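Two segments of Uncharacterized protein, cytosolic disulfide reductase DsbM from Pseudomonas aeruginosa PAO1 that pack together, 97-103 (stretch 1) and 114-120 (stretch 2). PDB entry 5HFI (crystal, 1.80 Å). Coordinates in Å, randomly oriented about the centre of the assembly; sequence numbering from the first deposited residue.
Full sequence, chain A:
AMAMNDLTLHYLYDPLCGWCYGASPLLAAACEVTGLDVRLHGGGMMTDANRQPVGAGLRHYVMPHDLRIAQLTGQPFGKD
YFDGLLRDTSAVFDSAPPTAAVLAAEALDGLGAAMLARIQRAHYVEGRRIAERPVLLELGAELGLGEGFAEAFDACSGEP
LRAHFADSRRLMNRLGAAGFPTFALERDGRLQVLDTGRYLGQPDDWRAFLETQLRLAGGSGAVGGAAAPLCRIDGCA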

# COMPACT_ATOMS: atom_id res chain seq x y z
N PRO A 97 8.28 -8.69 0.52
CA PRO A 97 9.04 -8.12 -0.61
C PRO A 97 8.44 -6.82 -1.13
O PRO A 97 9.18 -5.85 -1.32
CB PRO A 97 9.02 -9.24 -1.66
CG PRO A 97 8.86 -10.49 -0.85
CD PRO A 97 7.95 -10.11 0.27
N PRO A 98 7.12 -6.74 -1.38
CA PRO A 98 6.59 -5.45 -1.85
C PRO A 98 6.75 -4.33 -0.84
O PRO A 98 6.95 -3.18 -1.24
CB PRO A 98 5.10 -5.74 -2.12
CG PRO A 98 4.82 -7.01 -1.48
CD PRO A 98 6.08 -7.79 -1.45
N THR A 99 6.66 -4.63 0.45
CA THR A 99 6.88 -3.58 1.44
C THR A 99 8.33 -3.11 1.41
O THR A 99 8.59 -1.90 1.49
CB THR A 99 6.50 -4.06 2.84
OG1 THR A 99 5.13 -4.50 2.84
CG2 THR A 99 6.65 -2.93 3.85
N ALA A 100 9.28 -4.04 1.29
CA ALA A 100 10.68 -3.64 1.15
C ALA A 100 10.90 -2.77 -0.08
O ALA A 100 11.73 -1.85 -0.04
CB ALA A 100 11.57 -4.88 1.08
N ALA A 101 10.16 -3.03 -1.16
CA ALA A 101 10.28 -2.19 -2.35
C ALA A 101 9.79 -0.77 -2.07
O ALA A 101 10.38 0.20 -2.56
CB ALA A 101 9.50 -2.81 -3.51
N VAL A 102 8.72 -0.64 -1.29
CA VAL A 102 8.23 0.69 -0.91
C VAL A 102 9.27 1.40 -0.05
O VAL A 102 9.58 2.58 -0.26
CB VAL A 102 6.88 0.57 -0.18
CG1 VAL A 102 6.50 1.89 0.47
CG2 VAL A 102 5.79 0.09 -1.14
N LEU A 103 9.82 0.69 0.93
CA LEU A 103 10.88 1.25 1.76
C LEU A 103 12.07 1.70 0.92
O LEU A 103 12.62 2.79 1.12
CB LEU A 103 11.34 0.23 2.81
CG LEU A 103 10.42 0.00 4.01
CD1 LEU A 103 11.03 -1.05 4.93
CD2 LEU A 103 10.20 1.31 4.76
N ALA A 114 4.43 6.55 -4.53
CA ALA A 114 4.32 6.22 -5.95
C ALA A 114 4.63 4.75 -6.20
O ALA A 114 4.00 4.11 -7.05
CB ALA A 114 5.26 7.11 -6.77
N MET A 115 5.59 4.19 -5.46
CA MET A 115 5.92 2.78 -5.66
C MET A 115 4.80 1.88 -5.16
O MET A 115 4.49 0.86 -5.79
CB MET A 115 7.25 2.45 -4.97
CG MET A 115 7.48 0.97 -4.71
SD MET A 115 7.59 -0.04 -6.21
CE MET A 115 8.57 0.97 -7.30
N LEU A 116 4.18 2.23 -4.03
CA LEU A 116 3.04 1.45 -3.54
C LEU A 116 1.91 1.43 -4.56
O LEU A 116 1.34 0.37 -4.84
CB LEU A 116 2.54 2.01 -2.21
CG LEU A 116 1.27 1.37 -1.65
CD1 LEU A 116 1.48 -0.11 -1.36
CD2 LEU A 116 0.78 2.10 -0.40
N ALA A 117 1.58 2.59 -5.13
CA ALA A 117 0.53 2.65 -6.15
C ALA A 117 0.89 1.80 -7.36
O ALA A 117 0.02 1.13 -7.94
CB ALA A 117 0.28 4.10 -6.57
N ARG A 118 2.16 1.82 -7.77
CA ARG A 118 2.59 1.02 -8.92
C ARG A 118 2.54 -0.47 -8.60
O ARG A 118 2.15 -1.28 -9.45
CB ARG A 118 4.00 1.42 -9.34
CG ARG A 118 4.50 0.69 -10.58
CD ARG A 118 3.71 1.09 -11.82
NE ARG A 118 4.02 0.25 -12.97
CZ ARG A 118 3.35 -0.85 -13.29
NH1 ARG A 118 2.34 -1.26 -12.54
NH2 ARG A 118 3.70 -1.55 -14.37
N ILE A 119 2.95 -0.84 -7.38
CA ILE A 119 2.90 -2.24 -6.95
C ILE A 119 1.46 -2.75 -7.00
O ILE A 119 1.20 -3.87 -7.47
CB ILE A 119 3.49 -2.39 -5.54
CG1 ILE A 119 5.02 -2.37 -5.58
CG2 ILE A 119 2.99 -3.66 -4.86
CD1 ILE A 119 5.66 -2.30 -4.20
N GLN A 120 0.52 -1.95 -6.50
CA GLN A 120 -0.87 -2.38 -6.47
C GLN A 120 -1.43 -2.52 -7.88
O GLN A 120 -2.20 -3.45 -8.16
CB GLN A 120 -1.71 -1.40 -5.66
CG GLN A 120 -1.37 -1.38 -4.18
CD GLN A 120 -1.87 -0.14 -3.48
OE1 GLN A 120 -1.84 0.96 -4.03
NE2 GLN A 120 -2.33 -0.30 -2.24

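Both stretches are helical throughout, each a section of a longer helix, and they run roughly antiparallel, their N-to-C directions 148° apart. The axes approach to 8.9 Å. Within each stretch the usual i to i+4 ladder holds the backbone: V102 N donates to P98 O at 3.1 Å, for example, and I119 N to M115 O at 2.8 Å. Because the helices run in opposite senses, the pairing runs in opposite order: P98 lies opposite I119 and V102 opposite M115. The CA atoms of V102 and M115 lie 5.7 Å apart, those of P98 and I119 7.1 Å. No hydrogen bond crosses between the helices; what joins them is apolar packing, which buries 232 Å² in total.

The contacting residues follow the helical repeat. P98, A101 and V102 form one surface, M115, L116 and I119 the other, in steps of three or four residues that bring side chains back to the same side of a helix. T99, A100 and L103 direct their CA-to-CB bonds away and make no contact.

V102 has the largest covered area of any residue here. Its CA-to-CB bond points sideways, but with chi1 in t, V102 CG2 reaches three neighbours: M115 CG at 4.0 Å, L116 CB at 3.9 Å and I119 CD1 at 3.9 Å. A branched, compact side chain suits this place, filling space close to the backbone without needing length. L116 also points sideways, and an apolar residue suits a place where V102 CG2 rests against its backbone as well, 3.9 Å from L116 CA.

I119 points toward the first helix. With chi1 in m and chi2 in t, I119 CD1 extends to 3.9 Å from A101 CB and 3.3 Å from P98 O. This last approach is a close van der Waals contact with a carbonyl oxygen already engaged by V102 N. A long, branched side chain suits this position, since I119 CG2 also lies 4.0 Å from P98 CB. P98 meets it there at one edge of a compact, rigid apolar ring, while its lack of an amide hydrogen costs P98 the backbone donor that other residues have.

The CA-to-CB bond of A101 points toward the partner helix, and its single methyl occupies little room; beside it M115 CG is 3.7 Å from A101 O and 3.9 Å from V102 CA. The unbranched methionine, with chi angles t, p, p, bends so that M115 SD lies 4.3 Å from A101 CB, a looser contact that its flexible thioether can readily accommodate.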